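Local coordinates for protein putative esterase (Bacteroides intestinalis DSM 17393, PDB 5VOL) that hydrolyses ester-linked ferulic acid as a calcium-binding carbohydrate esterase of family CE1, probably releasing ferulate from arabinoxylan in concert with xylanases, at residues Q9-D15 and Y28-K34; V46-L50 and F116-E121; L210-W215 and A239-Q244; F156-Y160 and F267-F272; I93-G99 and K182-L186. All coordinates share one frame. Residues are numbered along the deposited sequence.

Interaction 1 of 5, residues Q9-D15 and Y28-K34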
# COMPACT_ATOMS: atom_id res chain seq x y z
N GLN C 9 18.20 -22.63 3.86
CA GLN C 9 17.05 -21.81 4.24
C GLN C 9 17.35 -20.96 5.46
O GLN C 9 18.13 -21.34 6.32
CB GLN C 9 15.84 -22.69 4.52
CG GLN C 9 16.11 -24.16 4.34
CD GLN C 9 14.86 -24.92 4.03
OE1 GLN C 9 13.87 -24.86 4.78
NE2 GLN C 9 14.86 -25.63 2.90
N SER C 10 16.73 -19.78 5.51
CA SER C 10 16.80 -18.95 6.69
C SER C 10 16.18 -19.74 7.84
O SER C 10 15.35 -20.63 7.62
CB SER C 10 16.07 -17.62 6.48
OG SER C 10 14.68 -17.84 6.32
N LYS C 11 16.60 -19.42 9.05
CA LYS C 11 16.26 -20.21 10.23
C LYS C 11 15.94 -19.31 11.40
O LYS C 11 16.55 -18.25 11.55
CB LYS C 11 17.42 -21.13 10.64
CG LYS C 11 17.47 -22.46 9.94
CD LYS C 11 18.69 -23.25 10.41
CE LYS C 11 19.96 -22.40 10.34
NZ LYS C 11 21.21 -23.21 10.40
N VAL C 12 15.02 -19.76 12.23
CA VAL C 12 14.80 -19.11 13.52
C VAL C 12 15.30 -20.07 14.59
O VAL C 12 14.92 -21.24 14.62
CB VAL C 12 13.33 -18.76 13.75
CG1 VAL C 12 13.11 -18.37 15.21
CG2 VAL C 12 12.92 -17.63 12.83
N VAL C 13 16.19 -19.59 15.45
CA VAL C 13 16.78 -20.44 16.47
C VAL C 13 16.49 -19.84 17.84
O VAL C 13 16.56 -18.63 18.01
CB VAL C 13 18.30 -20.60 16.25
CG1 VAL C 13 18.96 -21.24 17.48
CG2 VAL C 13 18.57 -21.44 15.02
N THR C 14 16.14 -20.69 18.80
CA THR C 14 15.95 -20.23 20.17
C THR C 14 17.01 -20.86 21.08
O THR C 14 17.20 -22.07 21.08
CB THR C 14 14.53 -20.56 20.69
OG1 THR C 14 13.58 -19.71 20.03
CG2 THR C 14 14.43 -20.34 22.19
N ASP C 15 17.72 -20.03 21.84
CA ASP C 15 18.74 -20.54 22.74
C ASP C 15 18.72 -19.73 24.04
O ASP C 15 17.83 -18.88 24.24
CB ASP C 15 20.12 -20.47 22.07
CG ASP C 15 21.07 -21.57 22.55
OD1 ASP C 15 20.89 -22.07 23.68
OD2 ASP C 15 21.98 -21.93 21.78
N TYR C 28 16.66 -16.30 24.23
CA TYR C 28 16.58 -15.37 23.11
C TYR C 28 16.20 -16.15 21.86
O TYR C 28 16.38 -17.36 21.80
CB TYR C 28 17.90 -14.63 22.92
CG TYR C 28 19.04 -15.54 22.49
CD1 TYR C 28 19.87 -16.14 23.43
CD2 TYR C 28 19.30 -15.79 21.14
CE1 TYR C 28 20.91 -16.97 23.05
CE2 TYR C 28 20.33 -16.61 20.76
CZ TYR C 28 21.14 -17.20 21.71
OH TYR C 28 22.17 -18.02 21.32
N THR C 29 15.68 -15.43 20.87
CA THR C 29 15.28 -16.03 19.61
C THR C 29 15.94 -15.23 18.50
O THR C 29 15.85 -14.01 18.47
CB THR C 29 13.74 -16.04 19.43
OG1 THR C 29 13.14 -16.74 20.53
CG2 THR C 29 13.34 -16.71 18.12
N VAL C 30 16.62 -15.90 17.59
CA VAL C 30 17.37 -15.18 16.57
C VAL C 30 16.98 -15.68 15.19
O VAL C 30 16.74 -16.87 14.99
CB VAL C 30 18.90 -15.35 16.79
CG1 VAL C 30 19.28 -16.81 16.83
CG2 VAL C 30 19.68 -14.63 15.69
N PHE C 31 16.87 -14.74 14.25
CA PHE C 31 16.70 -15.09 12.84
C PHE C 31 18.06 -15.18 12.15
O PHE C 31 18.84 -14.25 12.23
CB PHE C 31 15.83 -14.05 12.12
CG PHE C 31 15.89 -14.13 10.61
CD1 PHE C 31 15.01 -14.95 9.91
CD2 PHE C 31 16.83 -13.40 9.90
CE1 PHE C 31 15.07 -15.03 8.52
CE2 PHE C 31 16.90 -13.48 8.50
CZ PHE C 31 16.02 -14.30 7.81
N LEU C 32 18.33 -16.29 11.47
CA LEU C 32 19.57 -16.45 10.73
C LEU C 32 19.31 -16.50 9.22
O LEU C 32 18.55 -17.34 8.76
CB LEU C 32 20.30 -17.71 11.18
CG LEU C 32 20.59 -17.85 12.68
CD1 LEU C 32 21.15 -19.23 12.93
CD2 LEU C 32 21.54 -16.79 13.14
N PRO C 33 19.97 -15.63 8.45
CA PRO C 33 19.81 -15.56 6.99
C PRO C 33 20.02 -16.91 6.27
O PRO C 33 20.70 -17.81 6.78
CB PRO C 33 20.90 -14.57 6.56
CG PRO C 33 21.15 -13.73 7.76
CD PRO C 33 20.89 -14.60 8.96
N LYS C 34 19.46 -17.02 5.08
CA LYS C 34 19.58 -18.21 4.25
C LYS C 34 21.04 -18.56 3.94
O LYS C 34 21.40 -19.73 3.82
CB LYS C 34 18.80 -18.03 2.94
CG LYS C 34 18.92 -19.18 1.98
CD LYS C 34 18.33 -18.85 0.60
CE LYS C 34 16.86 -19.25 0.50
NZ LYS C 34 16.35 -19.11 -0.90
O HOH W 1 20.23 -19.90 8.10
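This is an antiparallel beta pairing between the two arms of an N-terminal hairpin, at the edge of the main sheet: strand 11-19 is outermost within the chain and strand 24-32 is its neighbour. The axes of 11-15 and 28-32 approach to 4.6 Å at 156°, and the backbone bonds follow the two-residue repeat expected of this pairing. Lys11 N donates to Leu32 O (2.9 Å) and Leu32 N to Lys11 O (2.6 Å); Val13 and Val30 exchange bonds of 2.8 Å in both directions, N to O; Asp15 N reaches Tyr28 O at 3.0 Å and Tyr28 N reaches Asp15 O at 2.8 Å. Val12-Phe31 and Thr14-Thr29 are the intervening non-hydrogen-bonded pairs, with CA atoms 4.5 and 4.3 Å apart. On their face, Thr14 OG1 and Thr29 OG1 share a hydrogen bond of 3.0 Å, Thr29 OG1 also hydrogen-bonds to Asn57, Val12 CG1 lies 3.4 Å from Thr29 CG2, and Phe31 packs on Met70 of helix 66-76. The other face carries Val13, whose CG2 is 4.0 Å from Leu32 CD1, and Tyr28, whose ring has Asp15 CA over one face and whose hydroxyl bonds to Tyr119 and Tyr124. Beyond the last bridge, a water joins Gln9 O (3.1 Å) to Pro33 O (2.5 Å). Such an antiparallel hairpin, followed by mostly parallel strands, is characteristic of the alpha/beta-hydrolase fold.

Interaction 2 of 5, residues V46-L50 and F116-E121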
# COMPACT_ATOMS: atom_id res chain seq x y z
N VAL C 46 22.89 -6.18 12.09
CA VAL C 46 21.99 -6.76 13.07
C VAL C 46 20.89 -5.78 13.44
O VAL C 46 21.11 -4.57 13.54
CB VAL C 46 22.74 -7.21 14.36
CG1 VAL C 46 23.34 -6.01 15.08
CG2 VAL C 46 21.79 -7.97 15.28
N LEU C 47 19.70 -6.34 13.60
CA LEU C 47 18.56 -5.62 14.15
C LEU C 47 18.16 -6.27 15.48
O LEU C 47 17.82 -7.45 15.52
CB LEU C 47 17.37 -5.63 13.18
CG LEU C 47 16.06 -5.07 13.75
CD1 LEU C 47 16.19 -3.58 14.03
CD2 LEU C 47 14.89 -5.32 12.78
N TYR C 48 18.20 -5.49 16.57
CA TYR C 48 17.63 -5.95 17.83
C TYR C 48 16.14 -5.63 17.81
O TYR C 48 15.74 -4.48 17.66
CB TYR C 48 18.35 -5.30 19.02
CG TYR C 48 19.78 -5.79 19.08
CD1 TYR C 48 20.09 -6.99 19.72
CD2 TYR C 48 20.81 -5.10 18.45
CE1 TYR C 48 21.39 -7.48 19.74
CE2 TYR C 48 22.11 -5.58 18.46
CZ TYR C 48 22.39 -6.76 19.12
OH TYR C 48 23.68 -7.25 19.13
N LEU C 49 15.31 -6.65 17.91
CA LEU C 49 13.87 -6.47 17.79
C LEU C 49 13.17 -6.90 19.09
O LEU C 49 13.05 -8.08 19.38
CB LEU C 49 13.35 -7.27 16.60
CG LEU C 49 11.87 -7.18 16.22
CD1 LEU C 49 11.50 -5.75 15.86
CD2 LEU C 49 11.61 -8.09 15.04
N LEU C 50 12.68 -5.92 19.83
CA LEU C 50 12.24 -6.12 21.22
C LEU C 50 10.73 -6.36 21.37
O LEU C 50 9.92 -5.72 20.67
CB LEU C 50 12.66 -4.92 22.07
CG LEU C 50 14.12 -4.46 21.96
CD1 LEU C 50 14.40 -3.29 22.92
CD2 LEU C 50 15.12 -5.60 22.22
N PHE C 116 24.94 -9.61 26.67
CA PHE C 116 24.13 -10.11 25.56
C PHE C 116 24.70 -9.69 24.21
O PHE C 116 24.97 -10.53 23.36
CB PHE C 116 22.68 -9.64 25.69
CG PHE C 116 21.74 -10.27 24.68
CD1 PHE C 116 21.48 -11.63 24.72
CD2 PHE C 116 21.13 -9.50 23.70
CE1 PHE C 116 20.61 -12.22 23.81
CE2 PHE C 116 20.26 -10.08 22.77
CZ PHE C 116 20.00 -11.44 22.82
N LEU C 117 24.89 -8.39 24.02
CA LEU C 117 25.32 -7.87 22.71
C LEU C 117 26.68 -8.45 22.27
O LEU C 117 26.80 -8.92 21.14
CB LEU C 117 25.36 -6.34 22.75
CG LEU C 117 25.58 -5.62 21.43
CD1 LEU C 117 24.82 -4.31 21.41
CD2 LEU C 117 27.08 -5.36 21.21
N PRO C 118 27.70 -8.45 23.16
CA PRO C 118 28.97 -9.05 22.72
C PRO C 118 28.85 -10.53 22.37
O PRO C 118 29.46 -10.97 21.39
CB PRO C 118 29.88 -8.84 23.93
CG PRO C 118 29.35 -7.63 24.59
CD PRO C 118 27.84 -7.72 24.42
N TYR C 119 28.08 -11.29 23.14
CA TYR C 119 27.92 -12.72 22.89
C TYR C 119 27.21 -12.98 21.56
O TYR C 119 27.62 -13.85 20.79
CB TYR C 119 27.14 -13.36 24.04
CG TYR C 119 26.49 -14.69 23.72
CD1 TYR C 119 25.19 -14.74 23.28
CD2 TYR C 119 27.16 -15.90 23.91
CE1 TYR C 119 24.56 -15.94 23.00
CE2 TYR C 119 26.53 -17.13 23.64
CZ TYR C 119 25.23 -17.12 23.18
OH TYR C 119 24.54 -18.29 22.89
N ILE C 120 26.13 -12.25 21.31
CA ILE C 120 25.35 -12.42 20.09
C ILE C 120 26.18 -12.06 18.86
O ILE C 120 26.21 -12.81 17.87
CB ILE C 120 24.07 -11.53 20.11
CG1 ILE C 120 23.03 -12.10 21.08
CG2 ILE C 120 23.45 -11.40 18.72
CD1 ILE C 120 22.53 -13.48 20.72
N GLU C 121 26.85 -10.92 18.92
CA GLU C 121 27.49 -10.37 17.73
C GLU C 121 28.74 -11.14 17.35
O GLU C 121 29.14 -11.12 16.19
CB GLU C 121 27.78 -8.89 17.92
CG GLU C 121 26.49 -8.11 17.97
CD GLU C 121 26.68 -6.62 17.96
OE1 GLU C 121 27.83 -6.15 17.83
OE2 GLU C 121 25.66 -5.92 18.06
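Helix 108-123 packs across the central strand 46-50 through side chains alone, the axes of 46-50 and 116-121 staying 11.4 Å apart at 135°. Alternation along the strand selects the residues that take part: Val46 and Tyr48 point their CA-to-CB bonds toward the helix, and Tyr48 meets four helical residues. Just ahead of them, Phe112, one turn before Phe116, adds an edge-to-face ring contact with Tyr48. Phe116 comes first; its CE2 lies 4.1 Å from Tyr48 CE1, near the plane of the tyrosine ring and therefore at its edge. Leu117 follows, its side chain bending back so that CG sits 3.4 Å from Tyr48 OH and 4.1 Å from Tyr48 CZ. One turn after Phe116, Ile120 brings CG2 to 4.2 Å from Tyr48 OH; its N bonds to Phe116 O at 2.9 Å, the i to i+4 bond of the helix, and both CA-to-CB bonds point toward the strand. Glu121 ends the walk with the polar link: Tyr48 OH donates to Glu121 OE2 across 2.6 Å, while Val46 CG1 lies 3.8 Å from the same oxygen. That carboxylate also forms a salt bridge with Arg133 of the adjacent strand 133-138, so its charge is balanced inside a buried interface of 206 Å². A helix laid against one face of a mainly parallel sheet in this way is the layered alpha/beta architecture of the alpha/beta-hydrolase fold.

Interaction 3 of 5, residues L210-W215 and A239-Q244. With CA (calcium ion), chain B.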
# COMPACT_ATOMS: atom_id res chain seq x y z
N LEU C 210 21.35 13.28 18.91
CA LEU C 210 20.11 12.65 18.45
C LEU C 210 19.98 12.65 16.92
O LEU C 210 19.48 11.69 16.34
CB LEU C 210 18.91 13.35 19.09
CG LEU C 210 18.81 13.16 20.61
CD1 LEU C 210 17.62 13.89 21.17
CD2 LEU C 210 18.76 11.68 20.98
N ARG C 211 20.46 13.71 16.28
CA ARG C 211 20.45 13.81 14.81
C ARG C 211 21.39 12.81 14.12
O ARG C 211 21.31 12.62 12.91
CB ARG C 211 20.80 15.23 14.37
CG ARG C 211 19.89 16.29 14.93
CD ARG C 211 20.39 17.71 14.63
NE ARG C 211 19.43 18.70 15.11
CZ ARG C 211 19.75 19.76 15.86
NH1 ARG C 211 21.01 19.96 16.20
NH2 ARG C 211 18.82 20.61 16.25
N SER C 212 22.27 12.16 14.88
CA SER C 212 23.16 11.16 14.26
C SER C 212 22.45 9.82 14.12
O SER C 212 23.01 8.85 13.59
CB SER C 212 24.44 10.99 15.08
OG SER C 212 24.13 10.41 16.33
N VAL C 213 21.22 9.76 14.59
CA VAL C 213 20.42 8.54 14.51
C VAL C 213 19.20 8.78 13.61
O VAL C 213 18.61 9.85 13.63
CB VAL C 213 19.98 8.09 15.94
CG1 VAL C 213 19.12 6.83 15.88
CG2 VAL C 213 21.22 7.85 16.83
N ALA C 214 18.84 7.78 12.81
CA ALA C 214 17.63 7.85 12.01
C ALA C 214 16.46 7.32 12.83
O ALA C 214 16.56 6.24 13.40
CB ALA C 214 17.78 7.03 10.72
N TRP C 215 15.36 8.07 12.88
CA TRP C 215 14.20 7.72 13.71
C TRP C 215 12.93 7.50 12.90
O TRP C 215 12.62 8.26 11.99
CB TRP C 215 13.94 8.82 14.75
CG TRP C 215 15.14 9.23 15.55
CD1 TRP C 215 16.07 10.16 15.21
CD2 TRP C 215 15.52 8.74 16.85
NE1 TRP C 215 17.01 10.28 16.20
CE2 TRP C 215 16.70 9.42 17.22
CE3 TRP C 215 14.98 7.80 17.73
CZ2 TRP C 215 17.36 9.18 18.44
CZ3 TRP C 215 15.63 7.56 18.95
CH2 TRP C 215 16.81 8.25 19.28
N ALA C 239 12.46 20.28 17.97
CA ALA C 239 13.86 20.34 18.33
C ALA C 239 14.76 20.28 17.09
O ALA C 239 15.98 20.37 17.20
CB ALA C 239 14.21 19.21 19.29
N GLY C 240 14.15 20.12 15.92
CA GLY C 240 14.92 20.04 14.69
C GLY C 240 15.69 18.74 14.57
O GLY C 240 16.81 18.71 14.06
N VAL C 241 15.10 17.65 15.07
CA VAL C 241 15.67 16.32 14.93
C VAL C 241 14.82 15.54 13.92
O VAL C 241 13.66 15.23 14.19
CB VAL C 241 15.71 15.56 16.28
CG1 VAL C 241 16.44 14.23 16.12
CG2 VAL C 241 16.38 16.41 17.35
N PRO C 242 15.39 15.24 12.74
CA PRO C 242 14.62 14.54 11.70
C PRO C 242 14.04 13.22 12.19
O PRO C 242 14.74 12.41 12.80
CB PRO C 242 15.66 14.31 10.60
CG PRO C 242 16.58 15.51 10.73
CD PRO C 242 16.71 15.70 12.24
N CYS C 243 12.76 13.01 11.90
CA CYS C 243 12.02 11.85 12.39
C CYS C 243 10.83 11.58 11.46
O CYS C 243 10.10 12.50 11.12
CB CYS C 243 11.54 12.11 13.82
SG CYS C 243 10.78 10.70 14.66
N GLN C 244 10.64 10.33 11.03
CA GLN C 244 9.41 9.97 10.31
C GLN C 244 8.33 9.61 11.33
O GLN C 244 8.61 8.96 12.33
CB GLN C 244 9.64 8.79 9.36
CG GLN C 244 10.66 9.04 8.26
CD GLN C 244 10.28 10.21 7.36
OE1 GLN C 244 9.12 10.39 7.02
NE2 GLN C 244 11.27 11.02 6.99
CA CA B . 8.03 12.53 6.63
O HOH W 2 17.64 12.53 13.00
O HOH W 3 15.53 10.39 11.07
O HOH W 4 9.42 13.53 8.57
O HOH W 5 9.89 13.20 5.12
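An intersubunit calcium site lies at one end of this contact, where the loop after helix 226-238 turns into edge strand 244-246. Gln244 OE1 binds the ion at 2.4 Å and also accepts a hydrogen bond from Arg246 of the same chain, with Asp221, Asp222 and Asp249 of the second subunit as further calcium ligands; two waters also coordinate the ion, one of them accepting from Gln244 NE2 at 3.2 Å. The backbone nearby is fixed by Gln244 N donating to Trp215 O at 3.0 Å. At the opposite end, Gly240 (phi 71°) closes helix 226-238 in a Schellman motif, and Arg211 grips this turn: NE donates to Gly240 O at 2.8 Å and NH2 to Ala239 O at 3.0 Å. Between these ends, Val241 CG1 packs 4.0 Å from both Leu210 CB and Trp215 NE1, and Trp215 CB meets Cys243 SG at 3.7 Å. Trp215 NE1 donates to Leu210 O (2.8 Å), bracing the type I turn 210-213. Pro242 O receives two waters, one shared with Val213 O and one with Trp215 N. Met236 of helix 226-238 touches Trp215, Val241 and Cys243, while Ala214 pairs through its backbone with strand 158-162, placing the contact where the last two parallel strands begin.

Interaction 4 of 5, residues F156-Y160 and F267-F272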
# COMPACT_ATOMS: atom_id res chain seq x y z
N PHE C 156 23.87 2.78 17.80
CA PHE C 156 22.80 2.52 16.83
C PHE C 156 22.69 3.58 15.74
O PHE C 156 22.73 4.78 16.02
CB PHE C 156 21.46 2.41 17.55
CG PHE C 156 21.45 1.37 18.63
CD1 PHE C 156 21.29 0.03 18.31
CD2 PHE C 156 21.61 1.74 19.96
CE1 PHE C 156 21.29 -0.93 19.31
CE2 PHE C 156 21.61 0.77 20.96
CZ PHE C 156 21.44 -0.56 20.64
N CYS C 157 22.51 3.14 14.49
CA CYS C 157 22.32 4.07 13.38
C CYS C 157 20.85 4.41 13.17
O CYS C 157 20.53 5.46 12.58
CB CYS C 157 22.91 3.50 12.08
SG CYS C 157 22.11 2.01 11.46
N ALA C 158 19.96 3.55 13.66
CA ALA C 158 18.53 3.69 13.38
C ALA C 158 17.64 3.09 14.47
O ALA C 158 17.96 2.03 15.00
CB ALA C 158 18.20 3.05 12.03
N VAL C 159 16.52 3.75 14.74
CA VAL C 159 15.51 3.27 15.68
C VAL C 159 14.13 3.25 15.01
O VAL C 159 13.70 4.25 14.44
CB VAL C 159 15.43 4.17 16.94
CG1 VAL C 159 14.30 3.70 17.88
CG2 VAL C 159 16.78 4.18 17.69
N TYR C 160 13.43 2.12 15.10
CA TYR C 160 12.06 2.02 14.61
C TYR C 160 11.16 1.68 15.80
O TYR C 160 11.18 0.56 16.28
CB TYR C 160 11.93 0.96 13.52
CG TYR C 160 10.62 1.01 12.76
CD1 TYR C 160 9.43 0.56 13.34
CD2 TYR C 160 10.56 1.51 11.46
CE1 TYR C 160 8.21 0.61 12.64
CE2 TYR C 160 9.36 1.57 10.75
CZ TYR C 160 8.20 1.12 11.34
OH TYR C 160 7.02 1.19 10.63
N PHE C 267 13.48 0.03 6.00
CA PHE C 267 13.99 1.26 6.61
C PHE C 267 15.40 1.09 7.16
O PHE C 267 16.29 1.85 6.79
CB PHE C 267 13.04 1.74 7.72
CG PHE C 267 13.63 2.78 8.63
CD1 PHE C 267 13.85 4.09 8.17
CD2 PHE C 267 13.92 2.48 9.95
CE1 PHE C 267 14.39 5.06 9.02
CE2 PHE C 267 14.45 3.45 10.81
CZ PHE C 267 14.68 4.74 10.34
N VAL C 268 15.62 0.12 8.04
CA VAL C 268 16.98 -0.05 8.59
C VAL C 268 17.95 -0.46 7.48
O VAL C 268 19.13 -0.07 7.50
CB VAL C 268 17.02 -1.07 9.76
CG1 VAL C 268 16.09 -0.61 10.87
CG2 VAL C 268 16.63 -2.45 9.30
N THR C 269 17.47 -1.22 6.50
CA THR C 269 18.33 -1.61 5.38
C THR C 269 18.85 -0.37 4.66
O THR C 269 20.03 -0.31 4.30
CB THR C 269 17.58 -2.52 4.41
OG1 THR C 269 17.37 -3.79 5.03
CG2 THR C 269 18.38 -2.73 3.10
N ARG C 270 17.99 0.62 4.47
CA ARG C 270 18.41 1.89 3.89
C ARG C 270 19.49 2.57 4.72
O ARG C 270 20.50 3.04 4.18
CB ARG C 270 17.21 2.83 3.74
CG ARG C 270 16.36 2.52 2.52
CD ARG C 270 15.35 3.60 2.23
NE ARG C 270 14.35 3.80 3.28
CZ ARG C 270 13.20 3.13 3.35
NH1 ARG C 270 12.92 2.18 2.45
NH2 ARG C 270 12.34 3.39 4.31
N ILE C 271 19.30 2.62 6.04
CA ILE C 271 20.25 3.32 6.90
C ILE C 271 21.59 2.59 7.01
O ILE C 271 22.63 3.23 7.12
CB ILE C 271 19.66 3.56 8.32
CG1 ILE C 271 18.26 4.17 8.21
CG2 ILE C 271 20.55 4.50 9.11
CD1 ILE C 271 18.23 5.46 7.40
N PHE C 272 21.57 1.26 7.00
CA PHE C 272 22.81 0.49 7.11
C PHE C 272 23.82 0.96 6.05
O PHE C 272 23.42 1.19 4.90
CB PHE C 272 22.55 -1.02 6.92
CG PHE C 272 21.85 -1.70 8.08
CD1 PHE C 272 22.02 -1.26 9.38
CD2 PHE C 272 21.05 -2.80 7.85
CE1 PHE C 272 21.40 -1.90 10.44
CE2 PHE C 272 20.41 -3.44 8.89
CZ PHE C 272 20.59 -2.99 10.20
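Phe267 extends its ring from the helix across the start of strand 158-162, bringing CE2 to 4.0 Å from Ala158 CB and 3.8 Å from Val159 O, while its CD2 meets Tyr160 CD2 at 3.8 Å, at the edge of the tyrosine ring. The small Ala158 permits a close approach: its CA is the one nearest the helix, 6.3 Å from Val268 CA. Its CB also lies 4.0 Å from Ile271 CG1, one helical turn beyond Phe267. Cys157 extends the apolar seam, with SG 3.8 Å from Ile271 CG2 and 3.9 Å from Phe272 CD1; the sulfur sits 5.0 Å from the Phe272 ring centroid, an oblique sulfur-aromatic contact. No hydrogen bond spans the segments, so the 309 Å² interface is held by packing. The axes of 158-160 and 267-271 run nearly antiparallel, at 173° and 8.9 Å. C-terminal helix 254-271 thus lies along the sheet, also touching Ala214 of strand 214-218 and Ala134 of strand 133-138, the two neighbours of strand 158-162.

Interaction 5 of 5, residues I93-G99 and K182-L186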
# COMPACT_ATOMS: atom_id res chain seq x y z
N ILE C 93 3.69 -10.41 34.42
CA ILE C 93 4.22 -9.24 35.10
C ILE C 93 4.16 -9.35 36.62
O ILE C 93 4.80 -8.58 37.33
CB ILE C 93 3.47 -7.95 34.67
CG1 ILE C 93 1.99 -8.05 35.00
CG2 ILE C 93 3.69 -7.68 33.17
CD1 ILE C 93 1.24 -6.75 34.83
N HIS C 94 3.39 -10.31 37.13
CA HIS C 94 3.30 -10.50 38.57
C HIS C 94 4.36 -11.47 39.07
O HIS C 94 4.64 -11.53 40.26
CB HIS C 94 1.89 -10.99 38.97
CG HIS C 94 0.79 -10.12 38.46
ND1 HIS C 94 0.58 -8.83 38.90
CD2 HIS C 94 -0.17 -10.34 37.52
CE1 HIS C 94 -0.45 -8.30 38.26
NE2 HIS C 94 -0.92 -9.20 37.42
N LEU C 95 4.97 -12.22 38.16
CA LEU C 95 5.96 -13.23 38.52
C LEU C 95 7.36 -12.88 38.03
O LEU C 95 8.34 -13.16 38.71
CB LEU C 95 5.57 -14.60 37.96
CG LEU C 95 4.19 -15.19 38.23
CD1 LEU C 95 4.12 -16.61 37.69
CD2 LEU C 95 3.88 -15.17 39.70
N GLU C 96 7.43 -12.30 36.82
CA GLU C 96 8.69 -12.13 36.10
C GLU C 96 9.06 -10.66 35.89
O GLU C 96 8.19 -9.81 35.74
CB GLU C 96 8.62 -12.82 34.73
CG GLU C 96 8.21 -14.28 34.78
CD GLU C 96 9.20 -15.14 35.56
OE1 GLU C 96 10.37 -14.74 35.70
OE2 GLU C 96 8.79 -16.22 36.04
N TRP C 97 10.35 -10.39 35.85
CA TRP C 97 10.83 -9.05 35.54
C TRP C 97 10.52 -8.65 34.10
O TRP C 97 10.93 -9.33 33.16
CB TRP C 97 12.32 -8.97 35.76
CG TRP C 97 12.75 -8.96 37.20
CD1 TRP C 97 13.26 -10.00 37.92
CD2 TRP C 97 12.72 -7.83 38.09
NE1 TRP C 97 13.54 -9.59 39.20
CE2 TRP C 97 13.22 -8.27 39.33
CE3 TRP C 97 12.31 -6.51 37.95
CZ2 TRP C 97 13.34 -7.42 40.42
CZ3 TRP C 97 12.42 -5.66 39.04
CH2 TRP C 97 12.93 -6.12 40.26
N ASN C 98 9.81 -7.54 33.94
CA ASN C 98 9.58 -6.92 32.63
C ASN C 98 10.37 -5.62 32.50
O ASN C 98 10.40 -4.82 33.43
CB ASN C 98 8.09 -6.63 32.43
CG ASN C 98 7.32 -7.85 31.98
OD1 ASN C 98 6.85 -7.91 30.83
ND2 ASN C 98 7.16 -8.82 32.87
N GLY C 99 11.03 -5.40 31.36
CA GLY C 99 11.67 -4.11 31.16
C GLY C 99 13.08 -4.16 30.63
O GLY C 99 13.72 -5.21 30.67
N LYS C 182 7.40 -5.82 41.10
CA LYS C 182 8.17 -5.64 39.87
C LYS C 182 7.44 -4.69 38.91
O LYS C 182 8.09 -3.92 38.21
CB LYS C 182 8.43 -6.99 39.20
CG LYS C 182 9.31 -7.93 40.05
CD LYS C 182 9.38 -9.31 39.43
CE LYS C 182 10.10 -10.30 40.35
NZ LYS C 182 9.30 -10.56 41.59
N ILE C 183 6.11 -4.70 38.92
CA ILE C 183 5.37 -3.83 37.99
C ILE C 183 5.53 -2.36 38.41
O ILE C 183 5.75 -1.49 37.57
CB ILE C 183 3.87 -4.22 37.90
CG1 ILE C 183 3.17 -3.44 36.78
CG2 ILE C 183 3.13 -4.00 39.23
CD1 ILE C 183 3.85 -3.56 35.42
N ALA C 184 5.50 -2.10 39.72
CA ALA C 184 5.76 -0.75 40.24
C ALA C 184 7.17 -0.30 39.93
O ALA C 184 7.40 0.88 39.66
CB ALA C 184 5.53 -0.70 41.76
N ILE C 185 8.12 -1.22 39.99
CA ILE C 185 9.50 -0.87 39.73
C ILE C 185 9.66 -0.50 38.24
O ILE C 185 10.32 0.49 37.89
CB ILE C 185 10.44 -2.04 40.11
CG1 ILE C 185 10.35 -2.30 41.63
CG2 ILE C 185 11.85 -1.72 39.72
CD1 ILE C 185 11.16 -3.50 42.13
N LEU C 186 9.03 -1.28 37.37
CA LEU C 186 9.04 -0.99 35.93
C LEU C 186 8.43 0.38 35.68
O LEU C 186 8.98 1.19 34.92
CB LEU C 186 8.29 -2.06 35.15
CG LEU C 186 7.99 -1.71 33.68
CD1 LEU C 186 9.30 -1.44 32.94
CD2 LEU C 186 7.18 -2.81 33.01
O HOH W 6 4.72 -7.30 39.66
O HOH W 7 9.31 -5.45 35.99
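Loop 93-99 curls past the first turn of helix 182-192 without a direct hydrogen bond, its CA atoms coming to 6.2 Å for Ile93-Ile183, 6.1 Å for Trp97-Lys182 and 6.3 Å for Gly99-Leu186. This is loop-on-helix packing within the alpha/beta-hydrolase fold, joining the connection after strand 83-87 to the helix that follows strand 158-162 in the chain. Two waters bridge the backbones: one donates to Ile93 O (2.7 Å) and accepts from Ile183 N (3.0 Å), the other accepts from Asn98 N (3.0 Å) and donates to Lys182 O (3.0 Å). Among the side chains, Lys182 lies over the indole of Trp97. Its CG is 3.7 Å from the centroid of the six-membered ring and only 4° off the normal, a well-formed CH-pi contact, whereas NZ is 5.2 Å from the five-membered centroid, a long and at most weak cation-pi attraction. Trp97 also stacks on Trp106. Apolar contacts continue the interface: Ile93 CD1 to Ile183 CD1 at 4.2 Å, Trp97 CH2 to Ile185 CD1 at 3.7 Å. Asn98 steadies the loop, its ND2 donating to Glu96 O at 3.2 Å and its OD1 accepting from Trp54 N. At Gly99, phi 134° and psi 165° would jam a beta carbon against Asn98 O, which by itself favours glycine; an ideal CB would also sit tightly, 3.1 Å from Leu186 CD1.

How the interactions relate
From the N terminus, interaction 1 closes the short hairpin loop before interaction 2 begins, and the two touch where Tyr28 packs on Phe116 and Ile120 and its hydroxyl probably bonds to that of Tyr119. Interaction 2 spans 46-121 and crosses interaction 5, which opens inside that loop at 93 and ends at 186. Interaction 5 crosses interaction 4 in turn, since segment 156-160 falls between its segments. Interaction 4 reaches to the C-terminal helix, and interaction 3 nests within its loop; they meet through Ala214 and strand 158-162. Interactions 1 to 4 all reach the main sheet, linking its hairpin edge, centre and calcium-side edge, while interaction 5 joins a loop to a helix.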